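Local coordinates for tubulin-like protein CetZ (PDB 3ZID) that binds guanine nucleotide as a GTPase of the tubulin/FtsZ superfamily and is probably involved in controlling archaeal cell shape, at residues A198-F203 with L234-A239; A273-Q278 with G301-G306. All coordinates share one frame; numbering follows the deposited sequence.

Contact 1. Residues A198-F203 with L234-A239; sequences AQRLLF and LGYYQA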
ATOM      1  N   ALA A 198      -0.582  -4.400   8.698  1.00 12.43           N
ATOM      2  CA  ALA A 198      -1.488  -4.075   9.785  1.00 21.17           C
ATOM      3  C   ALA A 198      -0.722  -3.655  11.044  1.00 15.23           C
ATOM      4  O   ALA A 198      -1.098  -2.713  11.732  1.00 18.70           O
ATOM      5  CB  ALA A 198      -2.395  -5.251  10.066  1.00 17.04           C
ATOM      6  N   GLN A 199       0.354  -4.367  11.339  1.00 21.45           N
ATOM      7  CA  GLN A 199       1.139  -4.074  12.535  1.00 22.57           C
ATOM      8  C   GLN A 199       1.700  -2.670  12.451  1.00 21.83           C
ATOM      9  O   GLN A 199       1.586  -1.876  13.396  1.00 18.95           O
ATOM     10  CB  GLN A 199       2.286  -5.059  12.647  1.00 20.86           C
ATOM     11  CG  GLN A 199       3.038  -5.022  13.951  1.00 23.63           C
ATOM     12  CD  GLN A 199       4.022  -6.188  14.045  1.00 37.58           C
ATOM     13  OE1 GLN A 199       4.537  -6.665  13.024  1.00 38.64           O
ATOM     14  NE2 GLN A 199       4.269  -6.659  15.259  1.00 37.88           N
ATOM     15  N   ARG A 200       2.252  -2.346  11.288  1.00 18.45           N
ATOM     16  CA  ARG A 200       2.818  -1.028  11.077  1.00 18.02           C
ATOM     17  C   ARG A 200       1.775   0.082  11.085  1.00 13.93           C
ATOM     18  O   ARG A 200       2.015   1.115  11.680  1.00 19.61           O
ATOM     19  CB  ARG A 200       3.651  -0.998   9.793  1.00 12.24           C
ATOM     20  CG  ARG A 200       4.992  -1.694   9.985  1.00 23.17           C
ATOM     21  CD  ARG A 200       5.556  -2.261   8.702  1.00 20.40           C
ATOM     22  NE  ARG A 200       6.379  -3.445   8.960  1.00 21.00           N
ATOM     23  CZ  ARG A 200       7.573  -3.651   8.428  1.00 21.89           C
ATOM     24  NH1 ARG A 200       8.117  -2.750   7.606  1.00 21.32           N
ATOM     25  NH2 ARG A 200       8.236  -4.751   8.735  1.00 29.47           N
ATOM     26  N   LEU A 201       0.599  -0.146  10.493  1.00 11.78           N
ATOM     27  CA  LEU A 201      -0.434   0.890  10.447  1.00 12.79           C
ATOM     28  C   LEU A 201      -0.978   1.188  11.842  1.00 13.58           C
ATOM     29  O   LEU A 201      -1.249   2.337  12.189  1.00 14.23           O
ATOM     30  CB  LEU A 201      -1.599   0.473   9.544  1.00 15.59           C
ATOM     31  CG  LEU A 201      -1.375   0.452   8.023  1.00 23.01           C
ATOM     32  CD1 LEU A 201      -2.661  -0.006   7.311  1.00 27.63           C
ATOM     33  CD2 LEU A 201      -0.908   1.808   7.530  1.00 19.26           C
ATOM     34  N   LEU A 202      -1.178   0.122  12.613  1.00 11.71           N
ATOM     35  CA  LEU A 202      -1.657   0.255  13.984  1.00 17.64           C
ATOM     36  C   LEU A 202      -0.649   0.987  14.863  1.00 12.90           C
ATOM     37  O   LEU A 202      -1.025   1.829  15.676  1.00 18.08           O
ATOM     38  CB  LEU A 202      -2.018  -1.109  14.561  1.00 16.25           C
ATOM     39  CG  LEU A 202      -3.358  -1.599  14.008  1.00 15.43           C
ATOM     40  CD1 LEU A 202      -3.584  -3.053  14.381  1.00 17.01           C
ATOM     41  CD2 LEU A 202      -4.488  -0.697  14.542  1.00 17.73           C
ATOM     42  N   PHE A 203       0.628   0.691  14.671  1.00 14.31           N
ATOM     43  CA  PHE A 203       1.696   1.398  15.373  1.00 16.79           C
ATOM     44  C   PHE A 203       1.626   2.883  14.947  1.00 19.51           C
ATOM     45  O   PHE A 203       1.665   3.781  15.790  1.00 17.41           O
ATOM     46  CB  PHE A 203       3.047   0.746  15.015  1.00 20.34           C
ATOM     47  CG  PHE A 203       4.237   1.247  15.810  1.00 22.44           C
ATOM     48  CD1 PHE A 203       4.120   2.252  16.744  1.00 24.10           C
ATOM     49  CD2 PHE A 203       5.487   0.679  15.610  1.00 21.07           C
ATOM     50  CE1 PHE A 203       5.238   2.700  17.466  1.00 25.38           C
ATOM     51  CE2 PHE A 203       6.603   1.115  16.318  1.00 20.57           C
ATOM     52  CZ  PHE A 203       6.475   2.136  17.243  1.00 17.62           C
ATOM     53  N   LEU A 234       6.747   2.143   5.034  1.00 15.44           N
ATOM     54  CA  LEU A 234       6.904   2.061   6.481  1.00 19.56           C
ATOM     55  C   LEU A 234       7.993   1.037   6.808  1.00 22.55           C
ATOM     56  O   LEU A 234       8.013  -0.068   6.262  1.00 20.89           O
ATOM     57  CB  LEU A 234       5.598   1.624   7.142  1.00 13.23           C
ATOM     58  CG  LEU A 234       4.400   2.538   6.952  1.00 18.68           C
ATOM     59  CD1 LEU A 234       3.166   1.961   7.650  1.00 12.52           C
ATOM     60  CD2 LEU A 234       4.708   3.920   7.515  1.00 24.64           C
ATOM     61  N   GLY A 235       8.869   1.392   7.734  1.00 21.55           N
ATOM     62  CA  GLY A 235       9.839   0.448   8.270  1.00 22.31           C
ATOM     63  C   GLY A 235       9.524   0.115   9.732  1.00 22.34           C
ATOM     64  O   GLY A 235       8.797   0.829  10.410  1.00 21.41           O
ATOM     65  N   TYR A 236      10.061  -0.991  10.215  1.00 19.77           N
ATOM     66  CA  TYR A 236       9.656  -1.467  11.517  1.00 23.70           C
ATOM     67  C   TYR A 236      10.714  -2.383  12.066  1.00 25.32           C
ATOM     68  O   TYR A 236      11.342  -3.124  11.318  1.00 24.87           O
ATOM     69  CB  TYR A 236       8.364  -2.243  11.383  1.00 20.18           C
ATOM     70  CG  TYR A 236       7.780  -2.769  12.664  1.00 23.26           C
ATOM     71  CD1 TYR A 236       8.126  -4.016  13.166  1.00 23.16           C
ATOM     72  CD2 TYR A 236       6.835  -2.026  13.350  1.00 26.59           C
ATOM     73  CE1 TYR A 236       7.547  -4.495  14.329  1.00 19.29           C
ATOM     74  CE2 TYR A 236       6.257  -2.491  14.490  1.00 30.24           C
ATOM     75  CZ  TYR A 236       6.620  -3.714  14.986  1.00 26.83           C
ATOM     76  OH  TYR A 236       6.009  -4.140  16.139  1.00 32.81           O
ATOM     77  N   TYR A 237      10.925  -2.307  13.373  1.00 16.37           N
ATOM     78  CA  TYR A 237      11.774  -3.260  14.054  1.00 17.90           C
ATOM     79  C   TYR A 237      11.404  -3.362  15.504  1.00 16.79           C
ATOM     80  O   TYR A 237      11.320  -2.356  16.186  1.00 17.65           O
ATOM     81  CB  TYR A 237      13.235  -2.867  13.939  1.00 23.32           C
ATOM     82  CG  TYR A 237      14.154  -3.845  14.645  1.00 29.77           C
ATOM     83  CD1 TYR A 237      14.514  -5.055  14.066  1.00 27.04           C
ATOM     84  CD2 TYR A 237      14.636  -3.556  15.914  1.00 28.39           C
ATOM     85  CE1 TYR A 237      15.350  -5.935  14.730  1.00 22.16           C
ATOM     86  CE2 TYR A 237      15.474  -4.423  16.573  1.00 29.10           C
ATOM     87  CZ  TYR A 237      15.813  -5.606  15.985  1.00 22.38           C
ATOM     88  OH  TYR A 237      16.627  -6.456  16.665  1.00 28.36           O
ATOM     89  N   GLN A 238      11.159  -4.580  15.950  1.00 19.18           N
ATOM     90  CA  GLN A 238      10.908  -4.874  17.353  1.00 22.15           C
ATOM     91  C   GLN A 238      12.179  -5.444  17.975  1.00 24.09           C
ATOM     92  O   GLN A 238      12.617  -6.503  17.573  1.00 23.72           O
ATOM     93  CB  GLN A 238       9.805  -5.909  17.471  1.00 27.10           C
ATOM     94  CG  GLN A 238       9.634  -6.442  18.871  1.00 26.19           C
ATOM     95  CD  GLN A 238       9.018  -5.425  19.769  1.00 25.52           C
ATOM     96  OE1 GLN A 238       7.858  -5.113  19.602  1.00 25.54           O
ATOM     97  NE2 GLN A 238       9.789  -4.876  20.709  1.00 26.49           N
ATOM     98  N   ALA A 239      12.779  -4.739  18.926  1.00 27.33           N
ATOM     99  CA  ALA A 239      13.967  -5.226  19.624  1.00 29.78           C
ATOM    100  C   ALA A 239      13.651  -6.311  20.649  1.00 35.44           C
ATOM    101  O   ALA A 239      12.518  -6.412  21.119  1.00 28.05           O
ATOM    102  CB  ALA A 239      14.708  -4.065  20.311  1.00 23.45           C
TER
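Helix 198-203 crosses strand 234-238 at 94°, their axes approaching to 9.0 Å, with Arg200 over Tyr236 as the nearest pair of CA atoms. Arg200 and Tyr236 bury the most surface here. The Arg200 side chain leaves with CG beside its own backbone N (chi1 -75°) and runs extended to NE, which lays the guanidinium across the root of the tyrosine: Tyr236 CB sits over the centre of one guanidinium face, 3.4 Å from Arg200 CZ. At the guanidinium edge, Arg200 NH1 donates in plane to Leu234 O at 3.0 Å; the bond is bent, and the nitrogen stands above the carbonyl plane. The same NH1 also bonds to Gly258 O, so two main-chain carbonyls fix the rotation of the group. An alanine in place of Arg200 would remove both bonds and would probably leave Tyr236 CB less well packed and the strand less firmly held to the helix. Further out, Tyr236 has its CG anti to the backbone N. Phe203 CD2 meets Tyr236 CE2 at 3.4 Å; the planes are at 88°, but the rings meet rim to rim, so neither lies over the face of the other. Near the hydroxyl end the Gln199 side chain crosses that of Tyr236 at about a right angle; Gln199 NE2 comes within 3.2 Å of Tyr236 OH, but the angle is too poor for a hydrogen bond. Tyr236 OH is instead bonded to Arg315. Leu234 CD1 packs on Arg200 CB at 3.7 Å. The arrangement is that of the tubulin/FtsZ fold, in which the long central helix, here 186-210, packs against the second domain's sheet, meeting strand 232-238, one of its two outermost.

Contact 2. Residues A273-Q278 with G301-G306; sequences AMIVIQ and GHVFKG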
ATOM      1  N   ALA A 273      11.925  11.568   6.575  1.00 22.88           N
ATOM      2  CA  ALA A 273      11.506  10.467   7.434  1.00 21.76           C
ATOM      3  C   ALA A 273      10.915  10.945   8.772  1.00 26.23           C
ATOM      4  O   ALA A 273      11.217  12.038   9.254  1.00 24.78           O
ATOM      5  CB  ALA A 273      12.661   9.508   7.676  1.00 19.82           C
ATOM      6  N   MET A 274      10.020  10.131   9.319  1.00 25.19           N
ATOM      7  CA  MET A 274       9.537  10.285  10.681  1.00 15.96           C
ATOM      8  C   MET A 274       9.925   8.991  11.405  1.00 21.08           C
ATOM      9  O   MET A 274       9.575   7.897  10.965  1.00 20.31           O
ATOM     10  CB  MET A 274       8.020  10.491  10.713  1.00 20.91           C
ATOM     11  CG  MET A 274       7.440  10.770  12.118  1.00 30.35           C
ATOM     12  SD  MET A 274       5.664  11.135  12.061  1.00 40.66           S
ATOM     13  CE  MET A 274       5.002   9.603  11.451  1.00 46.44           C
ATOM     14  N   ILE A 275      10.718   9.109  12.464  1.00 21.42           N
ATOM     15  CA  ILE A 275      11.124   7.946  13.250  1.00 19.89           C
ATOM     16  C   ILE A 275      10.422   7.977  14.611  1.00 24.10           C
ATOM     17  O   ILE A 275      10.549   8.950  15.338  1.00 20.32           O
ATOM     18  CB  ILE A 275      12.659   7.914  13.483  1.00 30.04           C
ATOM     19  CG1 ILE A 275      13.436   8.086  12.173  1.00 34.17           C
ATOM     20  CG2 ILE A 275      13.068   6.645  14.205  1.00 16.04           C
ATOM     21  CD1 ILE A 275      13.261   6.981  11.194  1.00 36.71           C
ATOM     22  N   VAL A 276       9.670   6.934  14.939  1.00 18.54           N
ATOM     23  CA  VAL A 276       8.973   6.856  16.213  1.00 19.70           C
ATOM     24  C   VAL A 276       9.581   5.733  17.029  1.00 22.69           C
ATOM     25  O   VAL A 276       9.674   4.606  16.554  1.00 16.82           O
ATOM     26  CB  VAL A 276       7.451   6.571  16.039  1.00 16.94           C
ATOM     27  CG1 VAL A 276       6.744   6.550  17.407  1.00 17.88           C
ATOM     28  CG2 VAL A 276       6.823   7.603  15.142  1.00 21.77           C
ATOM     29  N   ILE A 277      10.033   6.064  18.237  1.00 19.26           N
ATOM     30  CA  ILE A 277      10.576   5.085  19.175  1.00 17.93           C
ATOM     31  C   ILE A 277       9.571   4.862  20.291  1.00 18.61           C
ATOM     32  O   ILE A 277       9.117   5.812  20.936  1.00 20.79           O
ATOM     33  CB  ILE A 277      11.877   5.572  19.848  1.00 22.92           C
ATOM     34  CG1 ILE A 277      12.805   6.233  18.836  1.00 22.18           C
ATOM     35  CG2 ILE A 277      12.574   4.405  20.578  1.00 23.50           C
ATOM     36  CD1 ILE A 277      13.627   5.245  18.093  1.00 40.15           C
ATOM     37  N   GLN A 278       9.215   3.609  20.510  1.00 12.74           N
ATOM     38  CA  GLN A 278       8.236   3.278  21.527  1.00 19.91           C
ATOM     39  C   GLN A 278       8.780   2.209  22.448  1.00 16.99           C
ATOM     40  O   GLN A 278       9.334   1.221  21.980  1.00 15.15           O
ATOM     41  CB  GLN A 278       6.954   2.777  20.869  1.00 16.78           C
ATOM     42  CG  GLN A 278       5.855   2.412  21.843  1.00 20.84           C
ATOM     43  CD  GLN A 278       4.584   1.983  21.123  1.00 25.42           C
ATOM     44  OE1 GLN A 278       4.561   0.985  20.413  1.00 27.55           O
ATOM     45  NE2 GLN A 278       3.533   2.769  21.277  1.00 24.63           N
ATOM     46  N   GLY A 301      17.500  13.829   4.195  1.00 40.26           N
ATOM     47  CA  GLY A 301      17.355  15.269   4.359  1.00 44.34           C
ATOM     48  C   GLY A 301      16.678  15.863   5.596  1.00 47.13           C
ATOM     49  O   GLY A 301      17.265  16.688   6.294  1.00 48.06           O
ATOM     50  N   HIS A 302      15.449  15.445   5.870  1.00 41.07           N
ATOM     51  CA  HIS A 302      14.687  15.940   7.011  1.00 38.04           C
ATOM     52  C   HIS A 302      14.142  14.782   7.835  1.00 31.11           C
ATOM     53  O   HIS A 302      13.413  13.944   7.318  1.00 28.51           O
ATOM     54  CB  HIS A 302      13.516  16.793   6.521  1.00 51.80           C
ATOM     55  CG  HIS A 302      13.918  17.914   5.610  1.00 67.55           C
ATOM     56  ND1 HIS A 302      14.658  18.997   6.035  1.00 74.08           N
ATOM     57  CD2 HIS A 302      13.685  18.112   4.289  1.00 71.24           C
ATOM     58  CE1 HIS A 302      14.859  19.816   5.018  1.00 74.36           C
ATOM     59  NE2 HIS A 302      14.280  19.301   3.946  1.00 72.77           N
ATOM     60  N   VAL A 303      14.509  14.707   9.107  1.00 32.18           N
ATOM     61  CA  VAL A 303      14.014  13.634   9.958  1.00 33.10           C
ATOM     62  C   VAL A 303      13.267  14.186  11.158  1.00 30.31           C
ATOM     63  O   VAL A 303      13.789  15.018  11.883  1.00 30.05           O
ATOM     64  CB  VAL A 303      15.164  12.756  10.473  1.00 35.47           C
ATOM     65  CG1 VAL A 303      14.609  11.609  11.319  1.00 28.25           C
ATOM     66  CG2 VAL A 303      15.999  12.238   9.302  1.00 31.64           C
ATOM     67  N   PHE A 304      12.036  13.738  11.346  1.00 28.77           N
ATOM     68  CA  PHE A 304      11.256  14.081  12.537  1.00 26.17           C
ATOM     69  C   PHE A 304      11.259  12.875  13.445  1.00 23.60           C
ATOM     70  O   PHE A 304      11.356  11.738  12.984  1.00 25.84           O
ATOM     71  CB  PHE A 304       9.803  14.386  12.178  1.00 21.81           C
ATOM     72  CG  PHE A 304       9.640  15.518  11.239  1.00 33.22           C
ATOM     73  CD1 PHE A 304       9.655  16.820  11.700  1.00 31.08           C
ATOM     74  CD2 PHE A 304       9.491  15.286   9.884  1.00 31.25           C
ATOM     75  CE1 PHE A 304       9.501  17.867  10.831  1.00 34.21           C
ATOM     76  CE2 PHE A 304       9.347  16.332   9.007  1.00 36.28           C
ATOM     77  CZ  PHE A 304       9.354  17.622   9.479  1.00 35.91           C
ATOM     78  N   LYS A 305      11.176  13.113  14.742  1.00 22.96           N
ATOM     79  CA  LYS A 305      11.213  12.015  15.678  1.00 25.14           C
ATOM     80  C   LYS A 305      10.128  12.150  16.697  1.00 23.41           C
ATOM     81  O   LYS A 305       9.683  13.258  17.001  1.00 29.81           O
ATOM     82  CB  LYS A 305      12.577  11.921  16.354  1.00 32.66           C
ATOM     83  CG  LYS A 305      12.793  12.946  17.441  1.00 35.47           C
ATOM     84  CD  LYS A 305      14.217  12.852  17.942  1.00 46.47           C
ATOM     85  CE  LYS A 305      14.389  13.609  19.244  1.00 46.64           C
ATOM     86  NZ  LYS A 305      13.541  12.991  20.287  1.00 52.67           N
ATOM     87  N   GLY A 306       9.665  11.007  17.178  1.00 21.82           N
ATOM     88  CA  GLY A 306       8.671  10.956  18.221  1.00 28.33           C
ATOM     89  C   GLY A 306       9.054   9.860  19.200  1.00 25.32           C
ATOM     90  O   GLY A 306       9.529   8.808  18.806  1.00 20.19           O
TER
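Two parallel neighbours of the mixed sheet, strands 270-279 and 302-309, pair here as the two strands of a beta-alpha-beta unit whose connecting helix is 286-296. The axes of segments 273-278 and 302-306 lie 23° apart and approach to 4.5 Å, and the bridges go from Ala273 with Val303 to Val276 with Gly306. Ala273 and Gly306, at the two ends of this register, have the most surface buried, and Ile275 follows. Ala273 is held through both main-chain polar atoms: its N donates to His302 O, and Ala273 O accepts from Phe304 N at 2.8 Å, in the carbonyl plane and nearly straight (168°). Gly306 repeats the pattern at the other end, giving its N-H to Ile275 O and receiving Ile277 N on its own carbonyl. Between them Ile275 N reaches Phe304 O at 2.8 Å, which makes five main-chain bonds in the alternating pattern of parallel strands. On the face carrying Ala273, Ile275 and Val303, helix 286-296 covers the sheet, Leu296 against Ile275 and Ile293 against Val303. Met274 and Val276 point to the other face, towards helix 186-210, and Phe304, on that same face, meets helix 219-225. Side chains touch little across the pair itself. The clearest meeting is oblique: Ile275 CG1, anti to its carbonyl carbon (chi1 -51°), lies 3.8 Å from Val303 CG1, which is anti to the backbone N of its own residue.

Overall arrangement
Both contacts reach the same four-stranded mixed sheet, ordered 232-238, 315-322, 270-279, 302-309: contact 1 involves one outermost strand, contact 2 the other and its neighbour, with strand 315-322 between. Their centres lie 13 Å apart, and they touch through Phe203, whose CE1 is 3.5 Å from Gln278 OE1 in plain packing. Helix 186-210 thus spans from strand 232-238 to strand 270-279. Arg315 also joins the two, bonding to Tyr236 OH and Gln278 OE1. The helix leads to the nucleotide as well: the Leu201 side chain is about 9 Å from that of GTP-binding Asn194 and about 11 Å from bound GDP, whereas contact 2 lies away from the nucleotide site.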